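Local structure of nucleoporin GLE1 (Saccharomyces cerevisiae, 6B4E) at residues Ile211-Ile215 against Ile230-Trp234; Ile257-Ser263 against Leu276-Leu280. The protein serves as a nuclear pore complex component in mRNA export, and through this C-terminal part interacts with NUP42, DBP5 and GFD1. All coordinates share one frame; numbering follows the deposited sequence.

Contact 1 (Ile211-Ile215 against Ile230-Trp234)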
ATOM      1  N   ILE A 211      -1.538   9.455   0.088  1.00 26.66           N
ATOM      2  CA  ILE A 211      -0.155   9.128   0.426  1.00 23.10           C
ATOM      3  C   ILE A 211       0.769  10.268   0.049  1.00 28.11           C
ATOM      4  O   ILE A 211       1.594  10.709   0.859  1.00 26.93           O
ATOM      5  CB  ILE A 211       0.279   7.827  -0.272  1.00 25.25           C
ATOM      6  CG1 ILE A 211      -0.496   6.646   0.300  1.00 26.73           C
ATOM      7  CG2 ILE A 211       1.797   7.607  -0.096  1.00 24.44           C
ATOM      8  CD1 ILE A 211      -0.340   5.360  -0.493  1.00 24.54           C
ATOM      9  N   LEU A 212       0.672  10.736  -1.202  1.00 24.14           N
ATOM     10  CA  LEU A 212       1.582  11.768  -1.675  1.00 24.03           C
ATOM     11  C   LEU A 212       1.348  13.074  -0.932  1.00 21.91           C
ATOM     12  O   LEU A 212       2.306  13.748  -0.540  1.00 25.13           O
ATOM     13  CB  LEU A 212       1.417  11.958  -3.189  1.00 22.53           C
ATOM     14  CG  LEU A 212       2.279  11.030  -4.072  1.00 21.79           C
ATOM     15  CD1 LEU A 212       1.959   9.561  -3.842  1.00 23.36           C
ATOM     16  CD2 LEU A 212       2.133  11.379  -5.550  1.00 25.05           C
ATOM     17  N   ALA A 213       0.080  13.456  -0.753  1.00 22.64           N
ATOM     18  CA  ALA A 213      -0.232  14.701  -0.064  1.00 24.66           C
ATOM     19  C   ALA A 213       0.268  14.679   1.369  1.00 27.00           C
ATOM     20  O   ALA A 213       0.817  15.670   1.855  1.00 31.71           O
ATOM     21  CB  ALA A 213      -1.741  14.957  -0.087  1.00 30.42           C
ATOM     22  N   ARG A 214       0.040  13.574   2.075  1.00 30.96           N
ATOM     23  CA  ARG A 214       0.376  13.519   3.494  1.00 29.40           C
ATOM     24  C   ARG A 214       1.880  13.522   3.715  1.00 29.05           C
ATOM     25  O   ARG A 214       2.368  14.121   4.683  1.00 30.77           O
ATOM     26  CB  ARG A 214      -0.259  12.282   4.123  1.00 28.57           C
ATOM     27  CG  ARG A 214      -1.775  12.444   4.226  1.00 29.77           C
ATOM     28  CD  ARG A 214      -2.485  11.154   4.560  1.00 33.02           C
ATOM     29  NE  ARG A 214      -3.920  11.392   4.545  1.00 30.93           N
ATOM     30  CZ  ARG A 214      -4.856  10.467   4.700  1.00 27.40           C
ATOM     31  NH1 ARG A 214      -4.537   9.205   4.938  1.00 30.39           N
ATOM     32  NH2 ARG A 214      -6.131  10.820   4.609  1.00 33.40           N
ATOM     33  N   ILE A 215       2.626  12.823   2.859  1.00 27.60           N
ATOM     34  CA  ILE A 215       4.078  12.876   2.951  1.00 25.94           C
ATOM     35  C   ILE A 215       4.570  14.286   2.650  1.00 29.06           C
ATOM     36  O   ILE A 215       5.435  14.815   3.352  1.00 28.79           O
ATOM     37  CB  ILE A 215       4.714  11.823   2.022  1.00 28.36           C
ATOM     38  CG1 ILE A 215       4.401  10.413   2.548  1.00 25.93           C
ATOM     39  CG2 ILE A 215       6.219  12.026   1.953  1.00 27.51           C
ATOM     40  CD1 ILE A 215       4.886   9.275   1.646  1.00 28.84           C
ATOM     41  N   ILE A 230       9.522   4.575  -0.923  1.00 21.74           N
ATOM     42  CA  ILE A 230       8.168   4.118  -1.203  1.00 21.07           C
ATOM     43  C   ILE A 230       7.530   4.989  -2.278  1.00 20.65           C
ATOM     44  O   ILE A 230       6.701   4.502  -3.056  1.00 23.01           O
ATOM     45  CB  ILE A 230       7.308   4.050   0.073  1.00 25.76           C
ATOM     46  CG1 ILE A 230       7.085   5.428   0.688  1.00 23.43           C
ATOM     47  CG2 ILE A 230       7.940   3.080   1.088  1.00 31.22           C
ATOM     48  CD1 ILE A 230       5.814   6.116   0.184  1.00 24.33           C
ATOM     49  N   LEU A 231       7.897   6.277  -2.357  1.00 21.56           N
ATOM     50  CA  LEU A 231       7.364   7.123  -3.424  1.00 17.63           C
ATOM     51  C   LEU A 231       7.870   6.674  -4.789  1.00 22.57           C
ATOM     52  O   LEU A 231       7.144   6.751  -5.785  1.00 22.14           O
ATOM     53  CB  LEU A 231       7.721   8.595  -3.174  1.00 21.35           C
ATOM     54  CG  LEU A 231       6.953   9.315  -2.055  1.00 26.89           C
ATOM     55  CD1 LEU A 231       7.490  10.721  -1.827  1.00 23.86           C
ATOM     56  CD2 LEU A 231       5.476   9.364  -2.370  1.00 27.36           C
ATOM     57  N   GLY A 232       9.114   6.212  -4.862  1.00 17.90           N
ATOM     58  CA  GLY A 232       9.622   5.694  -6.125  1.00 19.17           C
ATOM     59  C   GLY A 232       8.994   4.364  -6.492  1.00 25.49           C
ATOM     60  O   GLY A 232       8.669   4.121  -7.656  1.00 21.16           O
ATOM     61  N   SER A 233       8.813   3.477  -5.500  1.00 19.44           N
ATOM     62  CA  SER A 233       8.078   2.249  -5.760  1.00 16.65           C
ATOM     63  C   SER A 233       6.658   2.556  -6.212  1.00 18.85           C
ATOM     64  O   SER A 233       6.127   1.902  -7.125  1.00 21.29           O
ATOM     65  CB  SER A 233       8.042   1.388  -4.499  1.00 21.91           C
ATOM     66  OG  SER A 233       9.356   1.011  -4.155  1.00 21.51           O
ATOM     67  N   TRP A 234       6.003   3.506  -5.527  1.00 20.02           N
ATOM     68  CA  TRP A 234       4.672   3.953  -5.921  1.00 20.29           C
ATOM     69  C   TRP A 234       4.670   4.448  -7.361  1.00 18.88           C
ATOM     70  O   TRP A 234       3.799   4.078  -8.160  1.00 19.41           O
ATOM     71  CB  TRP A 234       4.191   5.061  -4.981  1.00 22.54           C
ATOM     72  CG  TRP A 234       2.902   5.648  -5.459  1.00 19.84           C
ATOM     73  CD1 TRP A 234       1.643   5.227  -5.147  1.00 20.65           C
ATOM     74  CD2 TRP A 234       2.746   6.730  -6.385  1.00 18.00           C
ATOM     75  NE1 TRP A 234       0.716   5.979  -5.818  1.00 20.35           N
ATOM     76  CE2 TRP A 234       1.362   6.905  -6.585  1.00 19.38           C
ATOM     77  CE3 TRP A 234       3.639   7.564  -7.061  1.00 20.95           C
ATOM     78  CZ2 TRP A 234       0.852   7.888  -7.419  1.00 24.18           C
ATOM     79  CZ3 TRP A 234       3.125   8.543  -7.900  1.00 21.93           C
ATOM     80  CH2 TRP A 234       1.759   8.677  -8.076  1.00 16.33           C
TER

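Contact 2 (Ile257-Ser263 against Leu276-Leu280)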
ATOM      1  N   ILE A 257       6.729  16.222  -5.178  1.00 23.00           N
ATOM      2  CA  ILE A 257       7.546  15.154  -4.579  1.00 23.10           C
ATOM      3  C   ILE A 257       8.884  15.017  -5.299  1.00 25.26           C
ATOM      4  O   ILE A 257       9.919  14.773  -4.667  1.00 24.78           O
ATOM      5  CB  ILE A 257       6.807  13.793  -4.528  1.00 19.85           C
ATOM      6  CG1 ILE A 257       6.359  13.259  -5.905  1.00 23.22           C
ATOM      7  CG2 ILE A 257       5.653  13.877  -3.585  1.00 24.02           C
ATOM      8  CD1 ILE A 257       5.954  11.773  -5.862  1.00 23.84           C
ATOM      9  N   GLY A 258       8.892  15.125  -6.629  1.00 20.82           N
ATOM     10  CA  GLY A 258      10.095  14.793  -7.374  1.00 16.58           C
ATOM     11  C   GLY A 258      11.121  15.900  -7.437  1.00 25.36           C
ATOM     12  O   GLY A 258      12.325  15.624  -7.508  1.00 25.31           O
ATOM     13  N   GLU A 259      10.678  17.160  -7.433  0.53 23.16           N
ATOM     14  CA  GLU A 259      11.579  18.311  -7.457  0.53 23.78           C
ATOM     15  C   GLU A 259      11.725  18.933  -6.073  0.53 26.02           C
ATOM     16  O   GLU A 259      12.832  19.007  -5.533  0.53 22.18           O
ATOM     17  CB  GLU A 259      11.078  19.370  -8.450  0.53 30.04           C
ATOM     18  CG  GLU A 259      11.887  20.662  -8.437  0.53 19.49           C
ATOM     19  CD  GLU A 259      13.362  20.437  -8.776  0.53 30.20           C
ATOM     20  OE1 GLU A 259      14.235  21.001  -8.087  0.53 25.71           O
ATOM     21  OE2 GLU A 259      13.649  19.695  -9.742  0.53 23.67           O
ATOM     22  N   GLU A 260      10.612  19.367  -5.476  1.00 25.91           N
ATOM     23  CA  GLU A 260      10.697  20.162  -4.254  1.00 28.17           C
ATOM     24  C   GLU A 260      11.115  19.321  -3.055  1.00 26.07           C
ATOM     25  O   GLU A 260      12.016  19.704  -2.306  1.00 28.56           O
ATOM     26  CB  GLU A 260       9.358  20.859  -3.991  1.00 30.07           C
ATOM     27  CG  GLU A 260       9.368  21.829  -2.816  1.00 58.24           C
ATOM     28  CD  GLU A 260      10.342  22.996  -3.005  1.00 53.65           C
ATOM     29  OE1 GLU A 260      10.630  23.698  -2.011  1.00 80.46           O
ATOM     30  OE2 GLU A 260      10.819  23.214  -4.143  1.00 48.60           O
ATOM     31  N   LEU A 261      10.465  18.182  -2.837  1.00 24.57           N
ATOM     32  CA  LEU A 261      10.796  17.365  -1.674  1.00 27.23           C
ATOM     33  C   LEU A 261      12.232  16.848  -1.753  1.00 26.36           C
ATOM     34  O   LEU A 261      12.971  16.893  -0.762  1.00 26.59           O
ATOM     35  CB  LEU A 261       9.791  16.222  -1.558  1.00 21.61           C
ATOM     36  CG  LEU A 261       9.876  15.362  -0.297  1.00 24.93           C
ATOM     37  CD1 LEU A 261       9.647  16.185   0.961  1.00 33.53           C
ATOM     38  CD2 LEU A 261       8.867  14.242  -0.388  1.00 28.12           C
ATOM     39  N   THR A 262      12.658  16.375  -2.924  1.00 24.35           N
ATOM     40  CA  THR A 262      14.040  15.916  -3.067  1.00 26.21           C
ATOM     41  C   THR A 262      15.027  17.069  -2.887  1.00 29.16           C
ATOM     42  O   THR A 262      16.091  16.893  -2.279  1.00 27.61           O
ATOM     43  CB  THR A 262      14.248  15.251  -4.431  1.00 23.56           C
ATOM     44  OG1 THR A 262      13.938  16.184  -5.470  1.00 26.06           O
ATOM     45  CG2 THR A 262      13.371  14.051  -4.593  1.00 24.47           C
ATOM     46  N   SER A 263      14.703  18.252  -3.427  1.00 22.84           N
ATOM     47  CA  SER A 263      15.597  19.403  -3.284  1.00 30.09           C
ATOM     48  C   SER A 263      15.778  19.777  -1.821  1.00 34.12           C
ATOM     49  O   SER A 263      16.893  20.084  -1.377  1.00 27.83           O
ATOM     50  CB  SER A 263      15.058  20.613  -4.059  1.00 35.14           C
ATOM     51  OG  SER A 263      15.352  20.547  -5.439  1.00 90.86           O
ATOM     52  N   LEU A 276      14.081   9.028  -7.120  1.00 18.72           N
ATOM     53  CA  LEU A 276      12.841   9.747  -7.403  1.00 22.76           C
ATOM     54  C   LEU A 276      13.100  10.901  -8.361  1.00 21.58           C
ATOM     55  O   LEU A 276      12.295  11.172  -9.257  1.00 21.37           O
ATOM     56  CB  LEU A 276      12.209  10.261  -6.109  1.00 21.49           C
ATOM     57  CG  LEU A 276      10.778  10.798  -6.228  1.00 20.86           C
ATOM     58  CD1 LEU A 276       9.828   9.721  -6.725  1.00 24.05           C
ATOM     59  CD2 LEU A 276      10.277  11.346  -4.889  1.00 23.67           C
ATOM     60  N   ARG A 277      14.234  11.588  -8.199  1.00 20.04           N
ATOM     61  CA  ARG A 277      14.547  12.669  -9.127  1.00 23.10           C
ATOM     62  C   ARG A 277      14.774  12.128 -10.537  1.00 23.57           C
ATOM     63  O   ARG A 277      14.399  12.772 -11.518  1.00 23.33           O
ATOM     64  CB  ARG A 277      15.766  13.452  -8.638  1.00 27.88           C
ATOM     65  CG  ARG A 277      16.246  14.498  -9.641  1.00 47.10           C
ATOM     66  CD  ARG A 277      17.224  15.483  -9.029  1.00 48.24           C
ATOM     67  NE  ARG A 277      16.610  16.308  -7.996  1.00 41.06           N
ATOM     68  CZ  ARG A 277      15.913  17.418  -8.227  1.00 40.82           C
ATOM     69  NH1 ARG A 277      15.400  18.101  -7.207  1.00 34.44           N
ATOM     70  NH2 ARG A 277      15.723  17.851  -9.469  1.00 43.24           N
ATOM     71  N   ILE A 278      15.386  10.944 -10.661  1.00 20.17           N
ATOM     72  CA  ILE A 278      15.563  10.330 -11.981  1.00 20.04           C
ATOM     73  C   ILE A 278      14.208  10.027 -12.622  1.00 22.14           C
ATOM     74  O   ILE A 278      14.032  10.205 -13.842  1.00 21.02           O
ATOM     75  CB  ILE A 278      16.427   9.058 -11.853  1.00 22.77           C
ATOM     76  CG1 ILE A 278      17.875   9.450 -11.497  1.00 31.39           C
ATOM     77  CG2 ILE A 278      16.351   8.214 -13.114  1.00 32.96           C
ATOM     78  CD1 ILE A 278      18.593  10.261 -12.546  1.00 60.18           C
ATOM     79  N   LEU A 279      13.241   9.555 -11.820  1.00 19.96           N
ATOM     80  CA  LEU A 279      11.893   9.299 -12.332  1.00 18.01           C
ATOM     81  C   LEU A 279      11.224  10.595 -12.771  1.00 17.50           C
ATOM     82  O   LEU A 279      10.576  10.647 -13.835  1.00 19.91           O
ATOM     83  CB  LEU A 279      11.042   8.599 -11.275  1.00 22.17           C
ATOM     84  CG  LEU A 279      11.468   7.171 -10.926  1.00 18.05           C
ATOM     85  CD1 LEU A 279      10.748   6.620  -9.745  1.00 19.77           C
ATOM     86  CD2 LEU A 279      11.262   6.210 -12.110  1.00 22.76           C
ATOM     87  N   LEU A 280      11.362  11.655 -11.964  1.00 18.19           N
ATOM     88  CA  LEU A 280      10.847  12.956 -12.381  1.00 19.33           C
ATOM     89  C   LEU A 280      11.444  13.350 -13.725  1.00 28.65           C
ATOM     90  O   LEU A 280      10.732  13.804 -14.628  1.00 18.09           O
ATOM     91  CB  LEU A 280      11.173  14.020 -11.329  1.00 22.43           C
ATOM     92  CG  LEU A 280      10.915  15.487 -11.742  1.00 22.64           C
ATOM     93  CD1 LEU A 280       9.511  15.884 -11.417  1.00 23.65           C
ATOM     94  CD2 LEU A 280      11.904  16.460 -11.110  1.00 23.00           C
TER

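Contact 1 (Ile211-Ile215 against Ile230-Trp234)
L212 and L231 face each other where the chain reverses between helix 206-216 and helix 225-264, bringing the two side by side, the segment axes 11.7 Å apart at their closest and near antiparallel at 157°. The pair is a helical hairpin in the all-helical C-terminal domain of GLE1, and its interface is made entirely of apolar side chains. L212 lies over one face of the W234 indole, crossing it at about a right angle. L212 CD1 sits 3.9 Å from the centroid of the W234 six-membered ring, almost on the ring normal, in a CH-pi contact. The other methyl, L212 CD2, meets the outer end of the same ring at W234 CH2, 3.7 Å away. Outside the two segments, W234 NE1 is hydrogen-bonded to S208 OG and F242 makes an edge-to-face contact with the indole; both probably help to fix the plane on which L212 rests. L231 crosses L212 obliquely, its CD2 3.8 Å from L212 CD1. I230 has CG1 between its backbone N and carbonyl carbon (chi1 65°), which directs the end of the chain at helix 206-216. There it meets I215 tip to tip, with I230 CD1 and I215 CD1 3.6 Å apart.

Contact 2 (Ile257-Ser263 against Leu276-Leu280)
R277 NH2 donates to E259 OE2 over 2.8 Å, the shorter arm of a salt bridge that ties helix 271-284 to the end of helix 225-264. The two form an antiparallel helical hairpin, the segment directions 149° apart and the axes 8.5 Å at closest approach. The carboxylate and guanidinium planes stand 68° apart, and OE2 is approached from above the carboxylate plane. A second arm, R277 NH1 to E259 OE1, is weak at 3.2 Å. E259 has two conformers, so the bridge is secure only for the one described here. A bend at chi3 (-65°) carries the guanidinium back across helix 225-264, where the side chain fits as a knob among G258, E259, T262 and S263. R277 NH1 comes to 3.0 Å from both T262 OG1 and S263 OG, while G258 O lies over one face of the group, offset toward its rim. Were R277 cut back to an alanine, the E259 carboxylate in this conformer would probably lose its counter-charge and a gap would be likely to open beside T262 and S263. G258, inside a wider pi-type turn, probably permits the close approach: its CA is 5.2 Å from R277 CA, and a side chain on it would collide with L280 CB. L280 instead lays its CD2 3.7 Å from G258 O. Deeper in, L276 packs on T262 CG2 and lies against the I257 carbonyl, a buried oxygen with no polar partner: L276 CD2 is 3.5 Å from I257 O.

Both contacts draw on the long helix 225-264, contact 1 near its beginning and contact 2 near its end, so the helix serves two successive antiparallel hairpins. Contact 1 lies deeper, about 12 Å between its centre and that of the chain, and is wholly apolar across widely spaced backbones. For contact 2 the same centre-to-centre distance is about 22 Å; its backbones come closer around a glycine, and its buried leucines give way to a salt bridge at a partly exposed rim. The two touch directly: L212 CD2 packs 3.9 Å from I257 CD1, and L231 CD1 4.0 Å from L261 CD2. Residues on the segments that take no part in the contacts, R214 and E260, reach the chain of another protein.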